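Local coordinates for CaaX farnesyltransferase beta subunit Ram1 (Aspergillus fumigatus, PDB 4L9P), which forms, with an alpha subunit, a zinc-dependent farnesyltransferase that probably attaches a farnesyl group to the cysteine near the C terminus of CaaX proteins, at residues C317-L322 and P377-A382; M336-L341 and A381-T386; Y446-T451 and F494-V499; H261-L266 and S463-K468. All blocks are in the same frame, centred on the assembly; numbering follows the deposited sequence. Where two conformers were deposited one is given.

Interaction 1 of 4, residues C317-L322 and P377-A382; sequences CALACL and PLVQAA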
loop_
_atom_site.group_PDB
_atom_site.type_symbol
_atom_site.label_atom_id
_atom_site.label_comp_id
_atom_site.label_asym_id
_atom_site.label_seq_id
_atom_site.Cartn_x
_atom_site.Cartn_y
_atom_site.Cartn_z
ATOM N N CYS B 317 1.102 -5.129 -0.282
ATOM C CA CYS B 317 1.793 -5.633 -1.488
ATOM C C CYS B 317 2.923 -6.612 -1.143
ATOM O O CYS B 317 3.090 -7.644 -1.802
ATOM C CB CYS B 317 2.415 -4.431 -2.238
ATOM S SG CYS B 317 1.183 -3.368 -3.060
ATOM N N ALA B 318 3.738 -6.261 -0.150
ATOM C CA ALA B 318 4.872 -7.106 0.223
ATOM C C ALA B 318 4.433 -8.442 0.827
ATOM O O ALA B 318 4.996 -9.474 0.474
ATOM C CB ALA B 318 5.817 -6.371 1.205
ATOM N N LEU B 319 3.468 -8.405 1.752
ATOM C CA LEU B 319 3.062 -9.656 2.416
ATOM C C LEU B 319 2.325 -10.550 1.422
ATOM O O LEU B 319 2.548 -11.771 1.415
ATOM C CB LEU B 319 2.138 -9.350 3.589
ATOM C CG LEU B 319 2.870 -8.675 4.773
ATOM C CD1 LEU B 319 1.854 -8.107 5.776
ATOM C CD2 LEU B 319 3.864 -9.684 5.431
ATOM N N ALA B 320 1.468 -9.972 0.567
ATOM C CA ALA B 320 0.771 -10.784 -0.417
ATOM C C ALA B 320 1.801 -11.365 -1.396
ATOM O O ALA B 320 1.715 -12.535 -1.778
ATOM C CB ALA B 320 -0.286 -9.927 -1.193
ATOM N N CYS B 321 2.792 -10.558 -1.820
ATOM C CA CYS B 321 3.822 -11.092 -2.717
ATOM C C CYS B 321 4.596 -12.226 -2.028
ATOM O O CYS B 321 4.876 -13.248 -2.681
ATOM C CB CYS B 321 4.776 -9.935 -3.119
ATOM S SG CYS B 321 5.823 -10.411 -4.501
ATOM N N LEU B 322 4.940 -12.079 -0.731
ATOM C CA LEU B 322 5.662 -13.178 -0.026
ATOM C C LEU B 322 4.824 -14.454 -0.033
ATOM O O LEU B 322 5.371 -15.547 -0.230
ATOM C CB LEU B 322 5.970 -12.808 1.435
ATOM C CG LEU B 322 7.138 -11.833 1.576
ATOM C CD1 LEU B 322 7.231 -11.456 3.052
ATOM C CD2 LEU B 322 8.486 -12.391 1.101
ATOM N N PRO B 377 -5.427 -11.733 7.338
ATOM C CA PRO B 377 -5.436 -13.188 7.060
ATOM C C PRO B 377 -4.046 -13.688 6.693
ATOM O O PRO B 377 -3.750 -14.871 6.985
ATOM C CB PRO B 377 -6.383 -13.329 5.848
ATOM C CG PRO B 377 -7.147 -12.039 5.742
ATOM C CD PRO B 377 -6.401 -10.968 6.535
ATOM N N LEU B 378 -3.232 -12.841 6.065
ATOM C CA LEU B 378 -1.879 -13.287 5.669
ATOM C C LEU B 378 -1.027 -13.468 6.920
ATOM O O LEU B 378 -0.354 -14.513 7.090
ATOM C CB LEU B 378 -1.202 -12.247 4.739
ATOM C CG LEU B 378 -2.041 -12.001 3.482
ATOM C CD1 LEU B 378 -1.319 -10.905 2.607
ATOM C CD2 LEU B 378 -2.341 -13.240 2.641
ATOM N N VAL B 379 -1.035 -12.478 7.842
ATOM C CA VAL B 379 -0.202 -12.589 9.046
ATOM C C VAL B 379 -0.762 -13.729 9.928
ATOM O O VAL B 379 -0.017 -14.530 10.525
ATOM C CB VAL B 379 -0.181 -11.242 9.814
ATOM C CG1 VAL B 379 0.444 -11.398 11.274
ATOM C CG2 VAL B 379 0.625 -10.223 8.953
ATOM N N GLN B 380 -2.090 -13.789 10.041
ATOM C CA GLN B 380 -2.714 -14.849 10.869
ATOM C C GLN B 380 -2.356 -16.241 10.329
ATOM O O GLN B 380 -2.036 -17.166 11.107
ATOM C CB GLN B 380 -4.194 -14.585 10.948
ATOM C CG GLN B 380 -4.374 -13.299 11.929
ATOM C CD GLN B 380 -5.714 -12.569 11.959
ATOM O OE1 GLN B 380 -5.822 -11.552 12.647
ATOM N NE2 GLN B 380 -6.730 -13.092 11.288
ATOM N N ALA B 381 -2.300 -16.393 9.008
ATOM C CA ALA B 381 -1.859 -17.686 8.433
ATOM C C ALA B 381 -0.387 -17.941 8.748
ATOM O O ALA B 381 0.037 -19.094 8.916
ATOM C CB ALA B 381 -2.059 -17.700 6.919
ATOM N N ALA B 382 0.432 -16.880 8.766
ATOM C CA ALA B 382 1.850 -17.068 9.089
ATOM C C ALA B 382 2.026 -17.575 10.521
ATOM O O ALA B 382 2.944 -18.343 10.784
ATOM C CB ALA B 382 2.648 -15.769 8.858
#

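Interaction 2 of 4, residues M336-L341 and A381-T386; sequences MNIATL and AALDGT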
loop_
_atom_site.group_PDB
_atom_site.type_symbol
_atom_site.label_atom_id
_atom_site.label_comp_id
_atom_site.label_asym_id
_atom_site.label_seq_id
_atom_site.Cartn_x
_atom_site.Cartn_y
_atom_site.Cartn_z
ATOM N N MET B 336 10.406 -11.359 7.278
ATOM C CA MET B 336 9.979 -10.225 8.073
ATOM C C MET B 336 10.146 -10.537 9.537
ATOM O O MET B 336 9.970 -11.688 9.971
ATOM C CB MET B 336 8.469 -9.942 7.828
ATOM C CG MET B 336 8.201 -9.572 6.364
ATOM S SD MET B 336 8.926 -7.890 6.037
ATOM C CE MET B 336 8.814 -7.886 4.252
ATOM N N ASN B 337 10.464 -9.497 10.308
ATOM C CA ASN B 337 10.455 -9.594 11.763
ATOM C C ASN B 337 8.978 -9.481 12.197
ATOM O O ASN B 337 8.420 -8.384 12.209
ATOM C CB ASN B 337 11.297 -8.467 12.384
ATOM C CG ASN B 337 11.390 -8.617 13.887
ATOM O OD1 ASN B 337 10.739 -9.467 14.441
ATOM N ND2 ASN B 337 12.205 -7.800 14.544
ATOM N N ILE B 338 8.332 -10.597 12.533
ATOM C CA ILE B 338 6.931 -10.559 12.910
ATOM C C ILE B 338 6.738 -9.839 14.253
ATOM O O ILE B 338 5.693 -9.218 14.474
ATOM C CB ILE B 338 6.277 -11.987 12.835
ATOM C CG1 ILE B 338 6.232 -12.413 11.360
ATOM C CG2 ILE B 338 4.861 -11.955 13.377
ATOM C CD1 ILE B 338 5.788 -13.831 11.095
ATOM N N ALA B 339 7.753 -9.857 15.123
ATOM C CA ALA B 339 7.644 -9.167 16.417
ATOM C C ALA B 339 7.432 -7.682 16.357
ATOM O O ALA B 339 6.873 -7.095 17.292
ATOM C CB ALA B 339 8.944 -9.426 17.247
ATOM N N THR B 340 7.931 -7.058 15.278
ATOM C CA THR B 340 7.673 -5.658 15.092
ATOM C C THR B 340 6.514 -5.412 14.093
ATOM O O THR B 340 5.780 -4.430 14.253
ATOM C CB THR B 340 8.906 -4.906 14.569
ATOM O OG1 THR B 340 9.360 -5.553 13.363
ATOM C CG2 THR B 340 10.046 -4.826 15.626
ATOM N N LEU B 341 6.342 -6.304 13.094
ATOM C CA LEU B 341 5.251 -6.157 12.145
ATOM C C LEU B 341 3.904 -6.203 12.844
ATOM O O LEU B 341 3.022 -5.406 12.558
ATOM C CB LEU B 341 5.347 -7.239 11.083
ATOM C CG LEU B 341 4.203 -7.262 10.089
ATOM C CD1 LEU B 341 4.068 -5.970 9.285
ATOM C CD2 LEU B 341 4.378 -8.450 9.148
ATOM N N ALA B 381 -2.300 -16.393 9.008
ATOM C CA ALA B 381 -1.859 -17.686 8.433
ATOM C C ALA B 381 -0.387 -17.941 8.748
ATOM O O ALA B 381 0.037 -19.094 8.916
ATOM C CB ALA B 381 -2.059 -17.700 6.919
ATOM N N ALA B 382 0.432 -16.880 8.766
ATOM C CA ALA B 382 1.850 -17.068 9.089
ATOM C C ALA B 382 2.026 -17.575 10.521
ATOM O O ALA B 382 2.944 -18.343 10.784
ATOM C CB ALA B 382 2.648 -15.769 8.858
ATOM N N LEU B 383 1.115 -17.179 11.422
ATOM C CA LEU B 383 1.154 -17.600 12.811
ATOM C C LEU B 383 0.467 -18.962 13.007
ATOM O O LEU B 383 0.946 -19.793 13.833
ATOM C CB LEU B 383 0.406 -16.583 13.672
ATOM C CG LEU B 383 1.081 -15.183 13.718
ATOM C CD1 LEU B 383 0.267 -14.193 14.529
ATOM C CD2 LEU B 383 2.535 -15.281 14.200
ATOM N N ASP B 384 -0.614 -19.231 12.275
ATOM C CA ASP B 384 -1.369 -20.493 12.460
ATOM C C ASP B 384 -0.798 -21.666 11.692
ATOM O O ASP B 384 -0.913 -22.834 12.123
ATOM C CB ASP B 384 -2.790 -20.319 11.924
ATOM C CG ASP B 384 -3.643 -19.452 12.800
ATOM O OD1 ASP B 384 -3.287 -19.229 13.992
ATOM O OD2 ASP B 384 -4.671 -18.970 12.271
ATOM N N GLY B 385 -0.184 -21.395 10.557
ATOM C CA GLY B 385 0.230 -22.438 9.643
ATOM C C GLY B 385 -0.901 -22.974 8.789
ATOM O O GLY B 385 -2.094 -22.629 8.971
ATOM N N THR B 386 -0.518 -23.851 7.875
ATOM C CA THR B 386 -1.408 -24.391 6.890
ATOM C C THR B 386 -2.390 -25.355 7.564
ATOM O O THR B 386 -2.000 -26.162 8.418
ATOM C CB THR B 386 -0.538 -25.067 5.790
ATOM O OG1 THR B 386 0.101 -24.023 5.027
ATOM C CG2 THR B 386 -1.373 -25.855 4.859
#

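Interaction 3 of 4, residues Y446-T451 and F494-V499; sequences YYHYCT and FHPIFV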
loop_
_atom_site.group_PDB
_atom_site.type_symbol
_atom_site.label_atom_id
_atom_site.label_comp_id
_atom_site.label_asym_id
_atom_site.label_seq_id
_atom_site.Cartn_x
_atom_site.Cartn_y
_atom_site.Cartn_z
ATOM N N TYR B 446 -15.488 -13.496 6.768
ATOM C CA TYR B 446 -15.010 -14.850 6.498
ATOM C C TYR B 446 -13.805 -15.200 7.322
ATOM O O TYR B 446 -12.978 -14.317 7.650
ATOM C CB TYR B 446 -14.579 -15.000 4.996
ATOM C CG TYR B 446 -15.791 -14.883 4.130
ATOM C CD1 TYR B 446 -16.567 -16.021 3.903
ATOM C CD2 TYR B 446 -16.221 -13.649 3.601
ATOM C CE1 TYR B 446 -17.785 -15.937 3.233
ATOM C CE2 TYR B 446 -17.427 -13.522 2.875
ATOM C CZ TYR B 446 -18.218 -14.666 2.743
ATOM O OH TYR B 446 -19.429 -14.568 2.129
ATOM N N TYR B 447 -13.683 -16.497 7.613
ATOM C CA TYR B 447 -12.387 -17.102 7.966
ATOM C C TYR B 447 -11.669 -17.341 6.627
ATOM O O TYR B 447 -12.233 -18.035 5.743
ATOM C CB TYR B 447 -12.633 -18.473 8.620
ATOM C CG TYR B 447 -13.385 -18.409 9.942
ATOM C CD1 TYR B 447 -12.720 -18.070 11.101
ATOM C CD2 TYR B 447 -14.740 -18.764 10.039
ATOM C CE1 TYR B 447 -13.384 -18.039 12.328
ATOM C CE2 TYR B 447 -15.424 -18.725 11.251
ATOM C CZ TYR B 447 -14.734 -18.351 12.396
ATOM O OH TYR B 447 -15.390 -18.316 13.614
ATOM N N HIS B 448 -10.473 -16.751 6.453
ATOM C CA HIS B 448 -9.689 -17.029 5.256
ATOM C C HIS B 448 -8.426 -17.723 5.771
ATOM O O HIS B 448 -7.743 -17.213 6.657
ATOM C CB HIS B 448 -9.254 -15.675 4.604
ATOM C CG HIS B 448 -10.371 -15.020 3.844
ATOM N ND1 HIS B 448 -10.986 -15.598 2.742
ATOM C CD2 HIS B 448 -10.963 -13.795 4.010
ATOM C CE1 HIS B 448 -11.919 -14.762 2.280
ATOM N NE2 HIS B 448 -11.919 -13.657 3.025
ATOM N N TYR B 449 -8.082 -18.861 5.197
ATOM C CA TYR B 449 -6.915 -19.630 5.679
ATOM C C TYR B 449 -6.329 -20.443 4.553
ATOM O O TYR B 449 -6.995 -20.650 3.524
ATOM C CB TYR B 449 -7.360 -20.573 6.824
ATOM C CG TYR B 449 -8.539 -21.422 6.473
ATOM C CD1 TYR B 449 -9.843 -20.990 6.701
ATOM C CD2 TYR B 449 -8.357 -22.681 5.918
ATOM C CE1 TYR B 449 -10.938 -21.784 6.333
ATOM C CE2 TYR B 449 -9.459 -23.485 5.585
ATOM C CZ TYR B 449 -10.720 -23.022 5.773
ATOM O OH TYR B 449 -11.769 -23.857 5.441
ATOM N N CYS B 450 -5.059 -20.844 4.675
ATOM C CA CYS B 450 -4.429 -21.626 3.602
ATOM C C CYS B 450 -4.407 -23.110 4.044
ATOM O O CYS B 450 -4.472 -23.441 5.233
ATOM C CB CYS B 450 -3.037 -21.042 3.224
ATOM S SG CYS B 450 -1.865 -21.095 4.583
ATOM N N THR B 451 -4.373 -24.004 3.075
ATOM C CA THR B 451 -4.566 -25.431 3.313
ATOM C C THR B 451 -3.497 -26.231 2.575
ATOM O O THR B 451 -2.659 -25.666 1.878
ATOM C CB THR B 451 -5.962 -25.883 2.823
ATOM O OG1 THR B 451 -5.967 -25.901 1.381
ATOM C CG2 THR B 451 -7.092 -25.003 3.374
ATOM N N PHE B 494 -13.528 -12.797 -1.061
ATOM C CA PHE B 494 -12.441 -12.529 -1.997
ATOM C C PHE B 494 -11.161 -13.201 -1.530
ATOM O O PHE B 494 -10.893 -13.338 -0.330
ATOM C CB PHE B 494 -12.191 -11.034 -2.116
ATOM C CG PHE B 494 -12.854 -10.347 -3.280
ATOM C CD1 PHE B 494 -14.062 -10.818 -3.835
ATOM C CD2 PHE B 494 -12.240 -9.212 -3.793
ATOM C CE1 PHE B 494 -14.650 -10.135 -4.924
ATOM C CE2 PHE B 494 -12.790 -8.524 -4.857
ATOM C CZ PHE B 494 -14.030 -8.977 -5.453
ATOM N N HIS B 495 -10.370 -13.614 -2.490
ATOM C CA HIS B 495 -9.082 -14.220 -2.170
ATOM C C HIS B 495 -8.155 -13.138 -1.592
ATOM O O HIS B 495 -8.006 -12.067 -2.177
ATOM C CB HIS B 495 -8.499 -14.712 -3.502
ATOM C CG HIS B 495 -7.336 -15.630 -3.362
ATOM N ND1 HIS B 495 -6.103 -15.214 -2.895
ATOM C CD2 HIS B 495 -7.238 -16.963 -3.578
ATOM C CE1 HIS B 495 -5.275 -16.249 -2.864
ATOM N NE2 HIS B 495 -5.957 -17.338 -3.242
ATOM N N PRO B 496 -7.545 -13.382 -0.441
ATOM C CA PRO B 496 -6.749 -12.280 0.170
ATOM C C PRO B 496 -5.496 -11.866 -0.608
ATOM O O PRO B 496 -5.030 -10.752 -0.396
ATOM C CB PRO B 496 -6.354 -12.775 1.534
ATOM C CG PRO B 496 -6.837 -14.223 1.563
ATOM C CD PRO B 496 -7.700 -14.580 0.385
ATOM N N ILE B 497 -4.947 -12.731 -1.460
ATOM C CA ILE B 497 -3.788 -12.313 -2.267
ATOM C C ILE B 497 -4.242 -11.718 -3.613
ATOM O O ILE B 497 -3.715 -10.692 -4.025
ATOM C CB ILE B 497 -2.903 -13.532 -2.612
ATOM C CG1 ILE B 497 -2.349 -14.128 -1.336
ATOM C CG2 ILE B 497 -1.776 -13.142 -3.553
ATOM C CD1 ILE B 497 -1.540 -15.429 -1.578
ATOM N N PHE B 498 -5.224 -12.342 -4.291
ATOM C CA PHE B 498 -5.556 -11.943 -5.683
ATOM C C PHE B 498 -6.645 -10.897 -5.722
ATOM O O PHE B 498 -6.852 -10.253 -6.767
ATOM C CB PHE B 498 -5.972 -13.150 -6.525
ATOM C CG PHE B 498 -4.830 -14.158 -6.673
ATOM C CD1 PHE B 498 -3.632 -13.760 -7.273
ATOM C CD2 PHE B 498 -4.926 -15.473 -6.124
ATOM C CE1 PHE B 498 -2.573 -14.635 -7.407
ATOM C CE2 PHE B 498 -3.848 -16.380 -6.258
ATOM C CZ PHE B 498 -2.654 -15.967 -6.920
ATOM N N VAL B 499 -7.402 -10.719 -4.625
ATOM C CA VAL B 499 -8.401 -9.623 -4.581
ATOM C C VAL B 499 -9.467 -9.724 -5.680
ATOM O O VAL B 499 -9.889 -8.745 -6.292
ATOM C CB VAL B 499 -7.757 -8.190 -4.481
ATOM C CG1 VAL B 499 -8.746 -7.278 -3.721
ATOM C CG2 VAL B 499 -6.438 -8.218 -3.721
HETATM O O HOH W 1 -13.455 -11.737 1.636
#

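Interaction 4 of 4, residues H261-L266 and S463-K468; sequences HALLDL and SAFSWK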
loop_
_atom_site.group_PDB
_atom_site.type_symbol
_atom_site.label_atom_id
_atom_site.label_comp_id
_atom_site.label_asym_id
_atom_site.label_seq_id
_atom_site.Cartn_x
_atom_site.Cartn_y
_atom_site.Cartn_z
ATOM N N HIS B 261 1.972 -12.791 -13.160
ATOM C CA HIS B 261 2.776 -13.986 -13.476
ATOM C C HIS B 261 2.053 -15.243 -13.005
ATOM O O HIS B 261 1.975 -16.245 -13.749
ATOM C CB HIS B 261 4.126 -13.796 -12.792
ATOM C CG HIS B 261 5.142 -14.836 -13.142
ATOM N ND1 HIS B 261 5.062 -16.145 -12.699
ATOM C CD2 HIS B 261 6.236 -14.758 -13.949
ATOM C CE1 HIS B 261 6.098 -16.823 -13.204
ATOM N NE2 HIS B 261 6.820 -16.003 -13.969
ATOM N N ALA B 262 1.558 -15.230 -11.769
ATOM C CA ALA B 262 0.902 -16.407 -11.196
ATOM C C ALA B 262 -0.415 -16.722 -11.896
ATOM O O ALA B 262 -0.680 -17.880 -12.247
ATOM C CB ALA B 262 0.600 -16.191 -9.706
ATOM N N LEU B 263 -1.273 -15.713 -12.094
ATOM C CA LEU B 263 -2.584 -16.047 -12.650
ATOM C C LEU B 263 -2.497 -16.512 -14.127
ATOM O O LEU B 263 -3.379 -17.228 -14.573
ATOM C CB LEU B 263 -3.545 -14.849 -12.555
ATOM C CG LEU B 263 -3.934 -14.549 -11.120
ATOM C CD1 LEU B 263 -4.797 -13.228 -11.101
ATOM C CD2 LEU B 263 -4.757 -15.673 -10.493
ATOM N N LEU B 264 -1.475 -16.089 -14.881
ATOM C CA LEU B 264 -1.295 -16.486 -16.280
ATOM C C LEU B 264 -0.362 -17.719 -16.403
ATOM O O LEU B 264 -0.050 -18.137 -17.520
ATOM C CB LEU B 264 -0.707 -15.324 -17.084
ATOM C CG LEU B 264 -1.604 -14.058 -17.125
ATOM C CD1 LEU B 264 -0.879 -13.068 -18.052
ATOM C CD2 LEU B 264 -3.069 -14.271 -17.501
ATOM N N ASP B 265 0.056 -18.297 -15.273
ATOM C CA ASP B 265 1.001 -19.426 -15.220
ATOM C C ASP B 265 2.197 -19.154 -16.166
ATOM O O ASP B 265 2.531 -19.977 -17.041
ATOM C CB ASP B 265 0.304 -20.734 -15.602
ATOM C CG ASP B 265 1.215 -21.954 -15.401
ATOM O OD1 ASP B 265 2.045 -21.880 -14.442
ATOM O OD2 ASP B 265 1.155 -22.939 -16.227
ATOM N N LEU B 266 2.839 -18.007 -16.010
ATOM C CA LEU B 266 3.993 -17.749 -16.851
ATOM C C LEU B 266 5.183 -18.563 -16.382
ATOM O O LEU B 266 5.261 -18.981 -15.225
ATOM C CB LEU B 266 4.398 -16.268 -16.775
ATOM C CG LEU B 266 3.274 -15.304 -17.217
ATOM C CD1 LEU B 266 3.765 -13.850 -17.182
ATOM C CD2 LEU B 266 2.697 -15.663 -18.617
ATOM N N SER B 463 0.824 -22.786 -2.545
ATOM C CA SER B 463 0.125 -22.313 -1.369
ATOM C C SER B 463 -0.873 -21.209 -1.731
ATOM O O SER B 463 -1.987 -21.143 -1.200
ATOM C CB SER B 463 1.166 -21.822 -0.360
ATOM O OG SER B 463 0.532 -21.297 0.795
ATOM N N ALA B 464 -0.489 -20.342 -2.659
ATOM C CA ALA B 464 -1.381 -19.232 -3.052
ATOM C C ALA B 464 -2.689 -19.726 -3.601
ATOM O O ALA B 464 -3.685 -19.029 -3.507
ATOM C CB ALA B 464 -0.713 -18.340 -4.121
ATOM N N PHE B 465 -2.674 -20.925 -4.185
ATOM C CA PHE B 465 -3.902 -21.525 -4.733
ATOM C C PHE B 465 -4.557 -22.519 -3.776
ATOM O O PHE B 465 -5.420 -23.322 -4.202
ATOM C CB PHE B 465 -3.668 -22.088 -6.144
ATOM C CG PHE B 465 -3.369 -20.989 -7.159
ATOM C CD1 PHE B 465 -4.413 -20.188 -7.637
ATOM C CD2 PHE B 465 -2.069 -20.704 -7.577
ATOM C CE1 PHE B 465 -4.166 -19.124 -8.518
ATOM C CE2 PHE B 465 -1.824 -19.610 -8.473
ATOM C CZ PHE B 465 -2.868 -18.853 -8.927
ATOM N N SER B 466 -4.152 -22.474 -2.514
ATOM C CA SER B 466 -4.671 -23.381 -1.489
ATOM C C SER B 466 -5.613 -22.655 -0.535
ATOM O O SER B 466 -6.171 -23.275 0.375
ATOM C CB SER B 466 -3.507 -23.992 -0.711
ATOM O OG SER B 466 -3.016 -23.081 0.263
ATOM N N TRP B 467 -5.802 -21.327 -0.676
ATOM C CA TRP B 467 -6.641 -20.575 0.260
ATOM C C TRP B 467 -8.106 -20.953 0.124
ATOM O O TRP B 467 -8.636 -21.072 -0.986
ATOM C CB TRP B 467 -6.454 -19.060 -0.038
ATOM C CG TRP B 467 -5.147 -18.529 0.464
ATOM C CD1 TRP B 467 -3.902 -18.647 -0.144
ATOM C CD2 TRP B 467 -4.923 -17.894 1.731
ATOM N NE1 TRP B 467 -2.939 -18.054 0.664
ATOM C CE2 TRP B 467 -3.521 -17.596 1.812
ATOM C CE3 TRP B 467 -5.772 -17.488 2.778
ATOM C CZ2 TRP B 467 -2.966 -16.899 2.886
ATOM C CZ3 TRP B 467 -5.208 -16.846 3.879
ATOM C CH2 TRP B 467 -3.820 -16.581 3.931
ATOM N N LYS B 468 -8.731 -21.150 1.285
ATOM C CA LYS B 468 -10.142 -21.526 1.390
ATOM C C LYS B 468 -10.818 -20.601 2.367
ATOM O O LYS B 468 -10.159 -19.783 3.026
ATOM C CB LYS B 468 -10.281 -23.016 1.807
ATOM C CG LYS B 468 -9.676 -23.895 0.679
ATOM C CD LYS B 468 -10.149 -25.271 0.656
ATOM C CE LYS B 468 -9.272 -26.186 -0.227
ATOM N NZ LYS B 468 -9.080 -25.832 -1.681
#

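Interaction 1 of 4, residues C317-L322 and P377-A382
Leu378 pushes its CD1 methyl onto the backbone of helix 312-323 where Leu319 passes into Ala320. Leu378 CD1 lies 3.6 Å from Ala320 N and 3.8 Å from Leu319 C, so it meets the helical wall as well as the side chains projecting from it. Flanking that position, Leu319 CB stands 3.9 Å and Ala320 CB 4.1 Å from the same Leu378 CD1. The small side chain of Ala320 is consistent with so close an approach. Leu378 CG sits anti to the carbonyl carbon (chi1 -58°), and an extended chi2 carries CD1 straight across to the neighbouring helix. A second touch joins Leu319 CD1 to Val379 CG2 at 4.0 Å, the two side chains crossing at a slant; Val379 has two conformers, and this distance belongs to one of them. The axes of the short segments approach to 10.3 Å at an angle of 48°, within the alpha-alpha toroid domain. Two residues before Leu319, Cys317 points away and touches the bound farnesyl diphosphate analogue, while Trp467 packs on Leu378. All four touching residues are buried and apolar, and no hydrogen bond spans the helices, which implies a contact probably resting on van der Waals packing and the hydrophobic effect.

Interaction 2 of 4, residues M336-L341 and A381-T386
Ile338 holds CG1 anti to its carbonyl carbon (chi1 -67°), and a nearly straight chi2 of 173° extends the branch until CD1 meets Ala382 CB at 4.3 Å. The same chi1 leaves Ile338 CG2 anti to the backbone N, where it lies 4.1 Å from Leu383 CD2. The side chains of Ile338 and Leu383 run past each other in opposite directions and touch through these branch methyls. Both partners come from the ends of helices in the alpha-alpha toroid domain: Ile338 opens helix 338-346, and Leu383 lies in the last turn of helix 375-384. Asn337 is the N-cap of the first, its OD1 taking a weak bond from Ala339 N at 3.1 Å and its backbone O a bond from Leu341 N. At the C-terminal end of helix 375-384, Gly385, with positive phi, leaves the helix while its N still donates to Ala381 O at 2.8 Å. Val332 of helix 328-335 packs against both Ile338 and the buried Ala382. The partly exposed Leu383 also packs on Tyr348 of the alpha subunit, and Met336 O makes a weak hydrogen bond to Ser227 OG of that chain.

Interaction 3 of 4, residues Y446-T451 and F494-V499
His448 lays its imidazole against Phe494 and Pro496, joining the first strand of a small two-stranded antiparallel sheet (446-449 with 468-471) to the loop that leads into helix 502-513, within the alpha-alpha toroid domain. The ring is sandwiched. Pro496 CD lies over one face, with Pro496 CG 4.1 Å from His448 CB, while Tyr446 CB sits 3.6 Å above the opposite face of the His448 ring, toward its rim. Phe494 contributes backbone and not its ring, which leads away from the strand and has Val499 CG1 at its edge. The Phe494 carbonyl O approaches the imidazole obliquely, 3.1 Å from His448 CE1, well off the ring plane and without a hydrogen bond. One water lies in the imidazole plane, 2.8 Å from His448 NE2; it accepts from Phe494 N at 2.9 Å, bridging the two polar atoms, which probably limits rotation of the ring. Pro377 of helix 375-384 also packs on His448. Beyond Phe494 comes His495, whose ring has Phe498 CD2 over its centre, 3.3 Å above the plane. Ile497 N donates 3.1 Å to His495 ND1, lying 11° out of the imidazole plane, with an N-H...N angle of 147°.

Interaction 4 of 4, residues H261-L266 and S463-K468
Phe465 directs its ring at Ala262 and Leu263, the last turn of helix 251-263 in the alpha-alpha toroid domain, just before a Schellman motif closes that helix. Phe465 CG stands anti to the carbonyl carbon (chi1 -66°), and chi2 of -76° turns the ring so that its far end, CZ with CE1 and CE2, leads into the contact. Leu263 has its CG likewise beside the backbone N; its bond to CB points to the side of the phenylalanine, but with chi2 placing CD1 in the extended position, the other methyl, CD2, comes to the ring edge, close to its plane and 4.0 Å from Phe465 CZ. Ala262 CB lies 4.4 Å from Phe465 CE2, and the carbonyl O of Ala262 stands obliquely 4.1 Å from Phe465 CZ. That oxygen is satisfied elsewhere: Asp265 N donates to Ala262 O at 3.1 Å, and so does Arg509 NH1 of helix 502-513. The second bond of the Schellman turn runs from Leu266 N to His261 O at 3.0 Å. Phe498 meets the Phe465 ring at about 25° between planes. At the helix end Leu266 CB lies over the centre of the His261 ring, 3.6 Å above its plane.

From the N terminus, helix 251-263 opens interaction 4 at 261-266, whose long loop closes only when 463-468 returns. Interactions 1 and 2 both fall within that span: they start at 317-322 and 336-341 and end on successive, overlapping parts of helix 375-384, sharing Ala381 and Ala382. Interaction 3 then opens on strand 446-449, before interaction 4 has closed, and finishes beyond it at 494-499, so these two cross. Ile497 rests on Leu378, and Trp467 on Ala381, joining the late loops to helix 375-384, and His495 NE2 lies 2.8 Å from Ala464 O, a probable hydrogen bond between interactions 3 and 4. Toroid helices, small sheet and C-terminal loops are thus tied together.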